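Local coordinates for protein ribosome-associated factor Y (PDB 3TQM) that probably binds ribosomes as a hibernation factor of the short HPF type, associating with paired 70S particles and so helping to regulate translation, at residues I3-Q8 / E18-K23. Numbering follows the deposited sequence.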
loop_
_atom_site.group_PDB
_atom_site.type_symbol
_atom_site.label_atom_id
_atom_site.label_comp_id
_atom_site.label_asym_id
_atom_site.label_seq_id
_atom_site.Cartn_x
_atom_site.Cartn_y
_atom_site.Cartn_z
ATOM N N ILE A 3 3.830 4.721 -8.787
ATOM C CA ILE A 3 3.709 4.745 -7.334
ATOM C C ILE A 3 4.035 6.122 -6.762
ATOM O O ILE A 3 5.123 6.654 -6.975
ATOM C CB ILE A 3 4.641 3.709 -6.682
ATOM C CG1 ILE A 3 4.220 2.291 -7.077
ATOM C CG2 ILE A 3 4.635 3.862 -5.170
ATOM C CD1 ILE A 3 5.105 1.214 -6.495
ATOM N N GLN A 4 3.082 6.693 -6.034
ATOM C CA GLN A 4 3.304 7.953 -5.338
ATOM C C GLN A 4 3.200 7.746 -3.833
ATOM O O GLN A 4 2.273 7.098 -3.355
ATOM C CB GLN A 4 2.306 9.014 -5.798
ATOM C CG GLN A 4 2.510 10.376 -5.142
ATOM C CD GLN A 4 1.456 11.387 -5.551
ATOM O OE1 GLN A 4 0.619 11.112 -6.412
ATOM N NE2 GLN A 4 1.491 12.565 -4.934
HETATM N N MSE A 5 4.155 8.297 -3.089
HETATM C CA MSE A 5 4.172 8.142 -1.636
HETATM C C MSE A 5 4.178 9.489 -0.920
HETATM O O MSE A 5 4.977 10.374 -1.234
HETATM C CB MSE A 5 5.381 7.320 -1.189
HETATM C CG MSE A 5 5.476 5.950 -1.836
HETATM SE SE MSE A 5 6.735 4.797 -0.894
HETATM C CE MSE A 5 6.822 3.334 -2.184
ATOM N N THR A 6 3.285 9.637 0.051
ATOM C CA THR A 6 3.187 10.869 0.816
ATOM C C THR A 6 3.294 10.596 2.313
ATOM O O THR A 6 2.563 9.768 2.858
ATOM C CB THR A 6 1.858 11.594 0.535
ATOM O OG1 THR A 6 1.725 11.835 -0.872
ATOM C CG2 THR A 6 1.811 12.918 1.292
ATOM N N GLY A 7 4.218 11.287 2.970
ATOM C CA GLY A 7 4.329 11.216 4.413
ATOM C C GLY A 7 3.554 12.358 5.041
ATOM O O GLY A 7 3.880 13.524 4.845
ATOM N N GLN A 8 2.512 12.024 5.790
ATOM C CA GLN A 8 1.714 13.045 6.449
ATOM C C GLN A 8 2.139 13.193 7.905
ATOM O O GLN A 8 1.709 12.434 8.773
ATOM C CB GLN A 8 0.226 12.716 6.364
ATOM C CG GLN A 8 -0.664 13.848 6.839
ATOM C CD GLN A 8 -2.035 13.369 7.262
ATOM O OE1 GLN A 8 -2.222 12.198 7.596
ATOM N NE2 GLN A 8 -3.005 14.275 7.255
ATOM N N GLU A 18 12.214 2.103 -0.235
ATOM C CA GLU A 18 12.662 0.992 -1.062
ATOM C C GLU A 18 11.890 -0.275 -0.720
ATOM O O GLU A 18 11.419 -0.984 -1.609
ATOM C CB GLU A 18 14.161 0.753 -0.887
ATOM C CG GLU A 18 14.676 -0.464 -1.636
ATOM C CD GLU A 18 16.170 -0.655 -1.479
ATOM O OE1 GLU A 18 16.707 -0.308 -0.405
ATOM O OE2 GLU A 18 16.809 -1.146 -2.434
ATOM N N LEU A 19 11.765 -0.548 0.574
ATOM C CA LEU A 19 11.035 -1.715 1.054
ATOM C C LEU A 19 9.610 -1.755 0.506
ATOM O O LEU A 19 9.139 -2.795 0.043
ATOM C CB LEU A 19 11.005 -1.727 2.583
ATOM C CG LEU A 19 10.363 -2.927 3.290
ATOM C CD1 LEU A 19 8.845 -2.792 3.405
ATOM C CD2 LEU A 19 10.748 -4.232 2.603
ATOM N N THR A 20 8.923 -0.618 0.557
ATOM C CA THR A 20 7.541 -0.551 0.104
ATOM C C THR A 20 7.457 -0.738 -1.405
ATOM O O THR A 20 6.539 -1.380 -1.909
ATOM C CB THR A 20 6.880 0.784 0.494
ATOM O OG1 THR A 20 6.931 0.945 1.917
ATOM C CG2 THR A 20 5.431 0.805 0.040
ATOM N N GLU A 21 8.423 -0.171 -2.118
ATOM C CA GLU A 21 8.488 -0.305 -3.569
ATOM C C GLU A 21 8.582 -1.764 -4.004
ATOM O O GLU A 21 7.788 -2.224 -4.822
ATOM C CB GLU A 21 9.678 0.471 -4.132
ATOM C CG GLU A 21 9.408 1.942 -4.382
ATOM C CD GLU A 21 10.612 2.660 -4.958
ATOM O OE1 GLU A 21 11.630 1.990 -5.239
ATOM O OE2 GLU A 21 10.542 3.895 -5.129
ATOM N N LYS A 22 9.551 -2.486 -3.452
ATOM C CA LYS A 22 9.810 -3.855 -3.880
ATOM C C LYS A 22 8.667 -4.802 -3.525
ATOM O O LYS A 22 8.427 -5.782 -4.230
ATOM C CB LYS A 22 11.131 -4.373 -3.305
ATOM C CG LYS A 22 11.051 -4.839 -1.870
ATOM C CD LYS A 22 12.276 -5.656 -1.504
ATOM C CE LYS A 22 12.135 -6.267 -0.119
ATOM N NZ LYS A 22 13.260 -7.188 0.204
ATOM N N LYS A 23 7.960 -4.508 -2.439
ATOM C CA LYS A 23 6.820 -5.330 -2.044
ATOM C C LYS A 23 5.617 -5.107 -2.957
ATOM O O LYS A 23 4.862 -6.036 -3.237
ATOM C CB LYS A 23 6.439 -5.079 -0.586
ATOM C CG LYS A 23 7.187 -5.953 0.396
ATOM C CD LYS A 23 6.660 -5.759 1.807
ATOM C CE LYS A 23 7.393 -6.650 2.793
ATOM N NZ LYS A 23 7.294 -6.113 4.181
#
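The terminal methyl of M5, a selenomethionine in this crystal, meets T20 and E21 on the facing helix. The contact lies in a beta-alpha-beta unit. Strand 2-8 leads into helix 14-24, and strand 36-44 then pairs parallel to the first strand. M5 points from the sheet toward the helix. Its CG lies anti to the carbonyl carbon (chi1 -56°), and the chain runs extended from there, carrying CE to the helix. CE packs 3.6 Å from CG2 of T20 and 3.7 Å from CG of E21. The M5 and T20 side chains pass alongside each other, heading opposite ways, while that of E21 runs at an angle to M5. CE therefore touches two consecutive helical residues, in nonpolar van der Waals contacts. The backbones stay well apart, with the CA atoms of M5 and T20 9.5 Å from each other.

T20 is buried and divides its two branches. OG1 is hydrogen-bonded to the backbone O of L16, one turn back in the same helix, and CG2 is left to pack. T20 also touches I39 and F41 of strand 36-44 and V74 of helix 70-89, so it sits where the sheet and both helices come together. R17 and I12 also touch M5, and backbone hydrogen bonds from Q4 and T6 tie its strand to strand 36-44. On E21, the chain runs extended beyond CG and carries the carboxylate away from the methyl, leaving the aliphatic CG as the touching atom.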